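Local structure of endo-N-acetyl-beta-D-glucosaminidase (Hypocrea jecorina, 4AC1) at residues Ile152-Val157 and Asn181-Tyr186; Arg137-Leu142 and Gln177-Asp182; Leu124-Pro129 and Ser168-Thr173. The protein cleaves N-linked glycans between the two N-acetylglucosamine units of their core and is held responsible for deglycosylating the cellulases of its fungus. One frame throughout, in Å; residues are numbered along the deposited sequence.

Interaction 1: Ile152-Val157 and Asn181-Tyr186; sequences ITLAPV and NDIDWY. With ZN (zinc ion), chain K.
Two neighbouring parallel strands of the (beta/alpha)8 barrel of glycoside hydrolase family 18, 151-154 and 185-189, meet here, with Leu154 and Tyr186 forming a parallel bridge whose CA atoms are 5.1 Å apart. Before that bridge, Asp184 grips Ile152 twice. Its backbone N donates to Ile152 O (2.8 Å). In return Ile152 N donates to Asp184 OD2 (2.9 Å), an almost linear bond (168° at the hydrogen) received on the anti lone pair. A carboxylate thus serves as the acceptor for Ile152 N. Trp185 N, 4.0 Å from Ile152 O, which Asp184 N already uses, is buried with no partner in the model. The next link, Leu154 N to Trp185 O, is weak at 3.4 Å.

Thr153 and Trp185 share one face of the sheet, side by side. Thr153 CG2 sits over the centre of the indole six-membered ring, 3.4 Å from its centroid, in a CH-pi contact. With CG2 anti to the carbonyl carbon and OG1 between N and C (chi1 63°), the methyl goes to the ring while the hydroxyl bonds to Asp123. Around Leu154 and Tyr186, which share the other face, the contact is apolar: Leu154 CD1 meets Ile183 CD1 at 3.7 Å, these two side chains crossing at about a right angle, and Pro156 CG packs on Tyr186 CB at 3.9 Å.

The strands belong to one beta-alpha-beta unit with helix 172-179, whose Tyr172 and Leu175 cover Leu154. Helix 132-146 contributes Leu142 against Ile152 and Arg143 as salt-bridge partner of Asp184, while on the Trp185 side Arg4 and Ile6 of strand 4-9 touch the indole.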
loop_
_atom_site.group_PDB
_atom_site.type_symbol
_atom_site.label_atom_id
_atom_site.label_comp_id
_atom_site.label_asym_id
_atom_site.label_seq_id
_atom_site.Cartn_x
_atom_site.Cartn_y
_atom_site.Cartn_z
ATOM N N ILE A 152 -9.153 -3.601 2.757
ATOM C CA ILE A 152 -9.231 -2.197 2.368
ATOM C C ILE A 152 -8.222 -1.431 3.201
ATOM O O ILE A 152 -8.286 -1.437 4.428
ATOM C CB ILE A 152 -10.648 -1.603 2.552
ATOM C CG1 ILE A 152 -11.672 -2.390 1.713
ATOM C CG2 ILE A 152 -10.678 -0.122 2.149
ATOM C CD1 ILE A 152 -13.125 -1.947 1.868
ATOM N N THR A 153 -7.285 -0.771 2.522
ATOM C CA THR A 153 -6.265 -0.002 3.214
ATOM C C THR A 153 -6.149 1.393 2.606
ATOM O O THR A 153 -6.684 1.658 1.528
ATOM C CB THR A 153 -4.899 -0.736 3.195
ATOM O OG1 THR A 153 -4.442 -0.865 1.846
ATOM C CG2 THR A 153 -5.026 -2.122 3.773
ATOM N N LEU A 154 -5.483 2.292 3.326
ATOM C CA LEU A 154 -5.117 3.595 2.783
ATOM C C LEU A 154 -3.642 3.811 3.043
ATOM O O LEU A 154 -3.043 3.084 3.835
ATOM C CB LEU A 154 -5.967 4.717 3.377
ATOM C CG LEU A 154 -7.451 4.654 3.017
ATOM C CD1 LEU A 154 -8.262 3.883 4.079
ATOM C CD2 LEU A 154 -8.001 6.042 2.760
ATOM N N ALA A 155 -3.068 4.826 2.394
ATOM C CA ALA A 155 -1.658 5.151 2.541
ATOM C C ALA A 155 -1.471 6.622 2.948
ATOM O O ALA A 155 -0.888 7.410 2.202
ATOM C CB ALA A 155 -0.915 4.830 1.235
ATOM N N PRO A 156 -1.949 7.010 4.141
ATOM C CA PRO A 156 -1.679 8.370 4.615
ATOM C C PRO A 156 -0.181 8.601 4.775
ATOM O O PRO A 156 0.554 7.689 5.136
ATOM C CB PRO A 156 -2.331 8.377 5.998
ATOM C CG PRO A 156 -2.311 6.942 6.434
ATOM C CD PRO A 156 -2.519 6.149 5.196
ATOM N N VAL A 157 0.266 9.827 4.526
ATOM C CA VAL A 157 1.601 10.197 4.963
ATOM C C VAL A 157 1.549 10.295 6.490
ATOM O O VAL A 157 0.505 10.582 7.072
ATOM C CB VAL A 157 2.112 11.486 4.283
ATOM C CG1 VAL A 157 2.066 11.340 2.771
ATOM C CG2 VAL A 157 1.340 12.709 4.744
ATOM N N ASN A 181 -13.738 0.651 11.193
ATOM C CA ASN A 181 -14.038 -0.782 11.232
ATOM C C ASN A 181 -14.027 -1.431 9.846
ATOM O O ASN A 181 -14.014 -2.653 9.743
ATOM C CB ASN A 181 -15.387 -1.029 11.915
ATOM C CG ASN A 181 -16.547 -0.426 11.146
ATOM O OD1 ASN A 181 -16.464 0.708 10.663
ATOM N ND2 ASN A 181 -17.642 -1.175 11.039
ATOM N N ASP A 182 -14.052 -0.611 8.794
ATOM C CA ASP A 182 -14.008 -1.085 7.408
ATOM C C ASP A 182 -12.595 -1.024 6.836
ATOM O O ASP A 182 -12.359 -1.439 5.703
ATOM C CB ASP A 182 -14.892 -0.220 6.514
ATOM C CG ASP A 182 -16.340 -0.186 6.944
ATOM O OD1 ASP A 182 -16.807 -1.073 7.691
ATOM O OD2 ASP A 182 -17.030 0.758 6.514
ATOM N N ILE A 183 -11.651 -0.496 7.608
ATOM C CA ILE A 183 -10.288 -0.268 7.124
ATOM C C ILE A 183 -9.378 -1.215 7.881
ATOM O O ILE A 183 -9.355 -1.211 9.108
ATOM C CB ILE A 183 -9.860 1.205 7.336
ATOM C CG1 ILE A 183 -10.700 2.141 6.457
ATOM C CG2 ILE A 183 -8.365 1.368 7.070
ATOM C CD1 ILE A 183 -10.668 3.591 6.896
ATOM N N ASP A 184 -8.632 -2.026 7.149
ATOM C CA ASP A 184 -7.791 -3.038 7.790
ATOM C C ASP A 184 -6.503 -2.475 8.377
ATOM O O ASP A 184 -6.106 -2.878 9.466
ATOM C CB ASP A 184 -7.548 -4.230 6.859
ATOM C CG ASP A 184 -8.826 -4.921 6.511
ATOM O OD1 ASP A 184 -9.354 -5.660 7.375
ATOM O OD2 ASP A 184 -9.380 -4.681 5.426
ATOM N N TRP A 185 -5.860 -1.554 7.654
ATOM C CA TRP A 185 -4.677 -0.865 8.174
ATOM C C TRP A 185 -4.317 0.334 7.311
ATOM O O TRP A 185 -4.897 0.542 6.230
ATOM C CB TRP A 185 -3.463 -1.810 8.342
ATOM C CG TRP A 185 -2.778 -2.212 7.068
ATOM C CD1 TRP A 185 -1.790 -1.525 6.419
ATOM C CD2 TRP A 185 -3.016 -3.399 6.293
ATOM N NE1 TRP A 185 -1.402 -2.194 5.290
ATOM C CE2 TRP A 185 -2.128 -3.354 5.195
ATOM C CE3 TRP A 185 -3.894 -4.491 6.413
ATOM C CZ2 TRP A 185 -2.104 -4.340 4.210
ATOM C CZ3 TRP A 185 -3.854 -5.480 5.444
ATOM C CH2 TRP A 185 -2.964 -5.394 4.351
ATOM N N TYR A 186 -3.361 1.110 7.819
ATOM C CA TYR A 186 -2.831 2.287 7.158
ATOM C C TYR A 186 -1.370 2.046 6.785
ATOM O O TYR A 186 -0.524 1.808 7.661
ATOM C CB TYR A 186 -2.962 3.507 8.080
ATOM C CG TYR A 186 -4.386 3.803 8.513
ATOM C CD1 TYR A 186 -5.234 4.548 7.694
ATOM C CD2 TYR A 186 -4.882 3.344 9.741
ATOM C CE1 TYR A 186 -6.536 4.808 8.065
ATOM C CE2 TYR A 186 -6.203 3.613 10.126
ATOM C CZ TYR A 186 -7.009 4.357 9.285
ATOM O OH TYR A 186 -8.312 4.610 9.674
HETATM ZN ZN ZN K . -18.702 0.636 7.485
HETATM O O HOH W 1 -18.178 1.898 9.158
HETATM O O HOH W 2 -20.533 1.352 7.289
HETATM O O HOH W 3 -18.783 2.683 6.299
HETATM O O HOH W 4 -19.528 -1.086 6.217
#

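Interaction 2: Arg137-Leu142 and Gln177-Asp182; sequences RLIARL and QTQGND. With ZN (zinc ion), chain K.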
loop_
_atom_site.group_PDB
_atom_site.type_symbol
_atom_site.label_atom_id
_atom_site.label_comp_id
_atom_site.label_asym_id
_atom_site.label_seq_id
_atom_site.Cartn_x
_atom_site.Cartn_y
_atom_site.Cartn_z
ATOM N N ARG A 137 -17.686 7.341 1.186
ATOM C CA ARG A 137 -18.520 6.587 0.264
ATOM C C ARG A 137 -17.728 5.472 -0.398
ATOM O O ARG A 137 -18.201 4.348 -0.487
ATOM C CB ARG A 137 -19.115 7.511 -0.801
ATOM C CG ARG A 137 -19.848 6.770 -1.920
ATOM C CD ARG A 137 -20.491 7.697 -2.930
ATOM N NE ARG A 137 -19.524 8.533 -3.637
ATOM C CZ ARG A 137 -19.852 9.475 -4.517
ATOM N NH1 ARG A 137 -21.130 9.712 -4.783
ATOM N NH2 ARG A 137 -18.908 10.191 -5.116
ATOM N N LEU A 138 -16.528 5.780 -0.875
ATOM C CA LEU A 138 -15.753 4.783 -1.595
ATOM C C LEU A 138 -15.460 3.558 -0.738
ATOM O O LEU A 138 -15.619 2.425 -1.181
ATOM C CB LEU A 138 -14.459 5.408 -2.105
ATOM C CG LEU A 138 -13.501 4.530 -2.910
ATOM C CD1 LEU A 138 -14.190 3.865 -4.117
ATOM C CD2 LEU A 138 -12.304 5.366 -3.341
ATOM N N ILE A 139 -15.013 3.800 0.491
ATOM C CA ILE A 139 -14.693 2.722 1.420
ATOM C C ILE A 139 -15.946 1.944 1.801
ATOM O O ILE A 139 -15.940 0.719 1.779
ATOM C CB ILE A 139 -13.996 3.281 2.673
ATOM C CG1 ILE A 139 -12.635 3.846 2.266
ATOM C CG2 ILE A 139 -13.875 2.212 3.789
ATOM C CD1 ILE A 139 -11.920 4.563 3.333
ATOM N N ALA A 140 -17.020 2.653 2.159
ATOM C CA ALA A 140 -18.258 1.978 2.529
ATOM C C ALA A 140 -18.837 1.125 1.399
ATOM O O ALA A 140 -19.339 0.025 1.632
ATOM C CB ALA A 140 -19.302 2.988 3.036
ATOM N N ARG A 141 -18.759 1.641 0.178
ATOM C CA ARG A 141 -19.258 0.943 -0.996
ATOM C C ARG A 141 -18.412 -0.293 -1.314
ATOM O O ARG A 141 -18.967 -1.362 -1.601
ATOM C CB ARG A 141 -19.337 1.876 -2.211
ATOM C CG ARG A 141 -19.800 1.209 -3.495
ATOM C CD ARG A 141 -21.202 0.626 -3.419
ATOM N NE ARG A 141 -21.569 0.097 -4.729
ATOM C CZ ARG A 141 -22.022 0.845 -5.730
ATOM N NH1 ARG A 141 -22.198 2.151 -5.556
ATOM N NH2 ARG A 141 -22.302 0.290 -6.903
ATOM N N LEU A 142 -17.084 -0.151 -1.243
ATOM C CA LEU A 142 -16.193 -1.310 -1.415
ATOM C C LEU A 142 -16.501 -2.388 -0.389
ATOM O O LEU A 142 -16.598 -3.570 -0.726
ATOM C CB LEU A 142 -14.729 -0.884 -1.313
ATOM C CG LEU A 142 -14.119 -0.231 -2.557
ATOM C CD1 LEU A 142 -12.789 0.409 -2.196
ATOM C CD2 LEU A 142 -13.939 -1.247 -3.689
ATOM N N GLN A 177 -12.930 7.376 12.556
ATOM C CA GLN A 177 -14.148 7.325 13.371
ATOM C C GLN A 177 -15.343 6.687 12.648
ATOM O O GLN A 177 -16.040 5.846 13.215
ATOM C CB GLN A 177 -14.522 8.708 13.885
ATOM C CG GLN A 177 -13.496 9.272 14.867
ATOM C CD GLN A 177 -13.962 10.521 15.576
ATOM O OE1 GLN A 177 -15.161 10.764 15.698
ATOM N NE2 GLN A 177 -13.012 11.319 16.062
ATOM N N THR A 178 -15.577 7.073 11.395
ATOM C CA THR A 178 -16.795 6.659 10.670
ATOM C C THR A 178 -16.627 5.336 9.905
ATOM O O THR A 178 -17.573 4.543 9.823
ATOM C CB THR A 178 -17.286 7.766 9.711
ATOM O OG1 THR A 178 -16.226 8.107 8.819
ATOM C CG2 THR A 178 -17.700 9.015 10.467
ATOM N N GLN A 179 -15.424 5.089 9.378
ATOM C CA GLN A 179 -15.143 3.915 8.537
ATOM C C GLN A 179 -14.006 3.048 9.060
ATOM O O GLN A 179 -13.606 2.100 8.381
ATOM C CB GLN A 179 -14.848 4.318 7.079
ATOM C CG GLN A 179 -16.089 4.392 6.213
ATOM C CD GLN A 179 -16.906 5.637 6.489
ATOM O OE1 GLN A 179 -16.350 6.726 6.633
ATOM N NE2 GLN A 179 -18.221 5.494 6.537
ATOM N N GLY A 180 -13.504 3.328 10.265
ATOM C CA GLY A 180 -12.351 2.593 10.798
ATOM C C GLY A 180 -12.528 1.091 10.871
ATOM O O GLY A 180 -11.585 0.337 10.651
ATOM N N ASN A 181 -13.738 0.651 11.193
ATOM C CA ASN A 181 -14.038 -0.782 11.232
ATOM C C ASN A 181 -14.027 -1.431 9.846
ATOM O O ASN A 181 -14.014 -2.653 9.743
ATOM C CB ASN A 181 -15.387 -1.029 11.915
ATOM C CG ASN A 181 -16.547 -0.426 11.146
ATOM O OD1 ASN A 181 -16.464 0.708 10.663
ATOM N ND2 ASN A 181 -17.642 -1.175 11.039
ATOM N N ASP A 182 -14.052 -0.611 8.794
ATOM C CA ASP A 182 -14.008 -1.085 7.408
ATOM C C ASP A 182 -12.595 -1.024 6.836
ATOM O O ASP A 182 -12.359 -1.439 5.703
ATOM C CB ASP A 182 -14.892 -0.220 6.514
ATOM C CG ASP A 182 -16.340 -0.186 6.944
ATOM O OD1 ASP A 182 -16.807 -1.073 7.691
ATOM O OD2 ASP A 182 -17.030 0.758 6.514
HETATM ZN ZN ZN K . -18.702 0.636 7.485
HETATM O O HOH W 1 -18.178 1.898 9.158
HETATM O O HOH W 2 -20.533 1.352 7.289
HETATM O O HOH W 3 -18.783 2.683 6.299
HETATM O O HOH W 4 -19.528 -1.086 6.217
#
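Ile139 meets Gln179 and Asp182 through a single methyl, and this apolar contact is the main direct link between the two segments. Ile139 CG2 lies 3.8 Å from Asp182 CB and 3.9 Å from Gln179 CG, so the branch touches the aliphatic part of two polar side chains. Its chi1 of -66° turns CG1 beside the backbone N and sets CG2 anti to that N, on the side of Gln179. Ala140 contributes at the margin, its CA 4.3 Å from Asp182 OD2. The buried surface is modest, 174 Å² over both sides, and no hydrogen bond crosses between the segments.

In the fold, this is where two successive helices of the barrel's outer layer, 132-146 and 172-179, approach each other, the second by way of the 3-10 turn that follows it. Asp182 N closes that turn with a bond to Gln179 O.

The metal contacts all fall on the second helix's side. Asp182 holds a zinc ion unevenly, with OD2 at 1.9 Å and OD1 at 2.6 Å from the metal, and four waters complete its shell. One of them, 2.2 Å from the zinc, donates to Asn181 OD1 at 2.6 Å and also to Thr178 O at 2.8 Å, so that these two oxygens, as second-shell acceptors, position a first-shell water.

Interaction 3: Leu124-Pro129 and Ser168-Thr173; sequences LDVEQP and SGFSYT. With ZN (zinc ion), chain G.
Pro129 and Gly169 bring the two backbones together, their nearest CA atoms 4.0 Å apart, where a side chain on Gly169, whose phi is 78°, would run into Pro129 CA. From there the chains part, and Ser168 carries the polar link. Its OG donates to Val126 O at 2.7 Å; the C=O...O angle of 142° shows that the hydroxyl approaches from well off the carbonyl's direction. OG is brought to Val126 O by a chi1 of -49°, which sets it beside the backbone N of Ser168 and anti to the carbonyl carbon.

The same oxygen lies 2.7 Å from Tyr172 OH, in the plane of the phenol at its edge. A water also reaches that edge: it stands 2.8 Å from Tyr172 OH, donates to Leu124 O and accepts from Val126 N, so that it bridges the phenol and the backbone of Leu124 and Val126. An alanine in place of Ser168 would probably leave Val126 O without its hydroxyl donor and Tyr172 OH without the oxygen at its edge, with the water still beside it.

Apolar contacts lie beside this network. Val126 CG1 packs obliquely on Phe170 CE2 at 3.9 Å and also touches Ser168 CB, which lies over one face of the Phe170 ring toward its rim. Phe170 CE1 in turn sits over the centre of the Tyr172 ring.

The Glu127 side chain leaves the backbone away from residues 168-173, and its OE2 binds a zinc ion at 2.0 Å, a site shared with Gln189; a water on the metal donates to Glu127 OE1. Asp125 and Glu127 match the last two acids of the DxDxE signature at the C-terminal end of barrel strand 4 in family 18, whose glutamate is generally the proton donor, which is consistent with this loop forming part of the active site.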
loop_
_atom_site.group_PDB
_atom_site.type_symbol
_atom_site.label_atom_id
_atom_site.label_comp_id
_atom_site.label_asym_id
_atom_site.label_seq_id
_atom_site.Cartn_x
_atom_site.Cartn_y
_atom_site.Cartn_z
ATOM N N LEU A 124 -6.145 2.424 -1.141
ATOM C CA LEU A 124 -6.530 3.738 -1.663
ATOM C C LEU A 124 -5.455 4.730 -1.242
ATOM O O LEU A 124 -5.449 5.217 -0.105
ATOM C CB LEU A 124 -7.901 4.183 -1.139
ATOM C CG LEU A 124 -9.147 3.317 -1.362
ATOM C CD1 LEU A 124 -9.278 2.822 -2.787
ATOM C CD2 LEU A 124 -9.192 2.154 -0.414
ATOM N N ASP A 125 -4.517 4.980 -2.158
ATOM C CA ASP A 125 -3.356 5.835 -1.892
ATOM C C ASP A 125 -3.648 7.215 -2.442
ATOM O O ASP A 125 -3.395 7.515 -3.606
ATOM C CB ASP A 125 -2.117 5.217 -2.536
ATOM C CG ASP A 125 -0.825 5.935 -2.195
ATOM O OD1 ASP A 125 -0.818 6.976 -1.505
ATOM O OD2 ASP A 125 0.222 5.437 -2.682
ATOM N N VAL A 126 -4.239 8.046 -1.599
ATOM C CA VAL A 126 -4.819 9.307 -2.041
ATOM C C VAL A 126 -3.799 10.423 -1.859
ATOM O O VAL A 126 -3.493 10.836 -0.737
ATOM C CB VAL A 126 -6.126 9.610 -1.265
ATOM C CG1 VAL A 126 -6.743 10.913 -1.760
ATOM C CG2 VAL A 126 -7.120 8.440 -1.408
ATOM N N GLU A 127 -3.225 10.862 -2.972
ATOM C CA GLU A 127 -2.159 11.853 -2.936
ATOM C C GLU A 127 -2.591 13.211 -3.506
ATOM O O GLU A 127 -1.760 14.109 -3.667
ATOM C CB GLU A 127 -0.881 11.330 -3.612
ATOM C CG GLU A 127 -0.229 10.137 -2.922
ATOM C CD GLU A 127 1.079 9.711 -3.580
ATOM O OE1 GLU A 127 1.692 10.530 -4.295
ATOM O OE2 GLU A 127 1.500 8.560 -3.379
ATOM N N GLN A 128 -3.880 13.363 -3.802
ATOM C CA GLN A 128 -4.459 14.673 -4.150
ATOM C C GLN A 128 -5.731 14.814 -3.324
ATOM O O GLN A 128 -6.242 13.807 -2.836
ATOM C CB GLN A 128 -4.771 14.805 -5.649
ATOM C CG GLN A 128 -3.585 14.576 -6.570
ATOM C CD GLN A 128 -3.305 13.095 -6.814
ATOM O OE1 GLN A 128 -4.222 12.279 -6.912
ATOM N NE2 GLN A 128 -2.026 12.751 -6.913
ATOM N N PRO A 129 -6.253 16.049 -3.160
ATOM C CA PRO A 129 -7.427 16.205 -2.290
ATOM C C PRO A 129 -8.683 15.472 -2.768
ATOM O O PRO A 129 -9.020 15.505 -3.963
ATOM C CB PRO A 129 -7.661 17.720 -2.289
ATOM C CG PRO A 129 -6.301 18.293 -2.540
ATOM C CD PRO A 129 -5.689 17.357 -3.547
ATOM N N SER A 168 -4.093 14.217 1.189
ATOM C CA SER A 168 -5.378 13.630 0.800
ATOM C C SER A 168 -6.587 14.547 0.905
ATOM O O SER A 168 -7.671 14.170 0.469
ATOM C CB SER A 168 -5.674 12.368 1.623
ATOM O OG SER A 168 -4.570 11.476 1.642
ATOM N N GLY A 169 -6.417 15.720 1.510
ATOM C CA GLY A 169 -7.538 16.645 1.723
ATOM C C GLY A 169 -8.435 16.266 2.894
ATOM O O GLY A 169 -8.570 17.028 3.851
ATOM N N PHE A 170 -9.066 15.098 2.820
ATOM C CA PHE A 170 -9.930 14.648 3.912
ATOM C C PHE A 170 -9.171 14.360 5.212
ATOM O O PHE A 170 -7.937 14.218 5.218
ATOM C CB PHE A 170 -10.740 13.416 3.500
ATOM C CG PHE A 170 -9.899 12.216 3.168
ATOM C CD1 PHE A 170 -9.382 11.422 4.184
ATOM C CD2 PHE A 170 -9.623 11.881 1.839
ATOM C CE1 PHE A 170 -8.612 10.309 3.901
ATOM C CE2 PHE A 170 -8.852 10.748 1.545
ATOM C CZ PHE A 170 -8.339 9.973 2.581
ATOM N N SER A 171 -9.921 14.269 6.309
ATOM C CA SER A 171 -9.353 13.978 7.617
ATOM C C SER A 171 -9.269 12.467 7.875
ATOM O O SER A 171 -10.275 11.756 7.787
ATOM C CB SER A 171 -10.187 14.653 8.708
ATOM O OG SER A 171 -9.859 14.101 9.971
ATOM N N TYR A 172 -8.079 11.984 8.228
ATOM C CA TYR A 172 -7.911 10.577 8.576
ATOM C C TYR A 172 -8.486 10.251 9.947
ATOM O O TYR A 172 -8.872 9.117 10.189
ATOM C CB TYR A 172 -6.442 10.161 8.479
ATOM C CG TYR A 172 -6.027 9.911 7.049
ATOM C CD1 TYR A 172 -5.532 10.951 6.260
ATOM C CD2 TYR A 172 -6.157 8.644 6.470
ATOM C CE1 TYR A 172 -5.179 10.749 4.943
ATOM C CE2 TYR A 172 -5.812 8.425 5.142
ATOM C CZ TYR A 172 -5.313 9.484 4.393
ATOM O OH TYR A 172 -4.962 9.269 3.081
ATOM N N THR A 173 -8.539 11.227 10.854
ATOM C CA THR A 173 -9.163 10.950 12.149
ATOM C C THR A 173 -10.677 10.853 11.986
ATOM O O THR A 173 -11.289 9.965 12.570
ATOM C CB THR A 173 -8.813 11.957 13.241
ATOM O OG1 THR A 173 -9.024 13.270 12.735
ATOM C CG2 THR A 173 -7.360 11.794 13.707
HETATM ZN ZN ZN G . 3.373 7.733 -3.501
HETATM O O HOH W 5 -4.264 7.304 1.216
HETATM O O HOH W 6 3.870 8.913 -4.889
HETATM O O HOH W 7 4.188 8.837 -1.722
HETATM O O HOH W 8 2.771 6.339 -5.007
HETATM O O HOH W 9 5.363 6.881 -3.696
#

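Overall arrangement
Interactions 1 and 3 belong to adjoining strands of one barrel: Thr153 O lies 2.8 Å from Leu124 N, a probable hydrogen bond, and their centres are about 11 Å apart. Near the probable active site the two also meet where Pro156 CB packs on Tyr172 CZ at 3.6 Å. Interaction 2 lies farther out, about 17 Å from the centre of the chain, and reaches interaction 1 through Ile139 CD1, 3.8 Å from Leu154 CD1. They share Asn181 and Asp182, and with them a zinc ion distinct from the one on Glu127. Helix 172-179 connects all three: its start serves interaction 3, its end interaction 2, and the strand that follows it interaction 1.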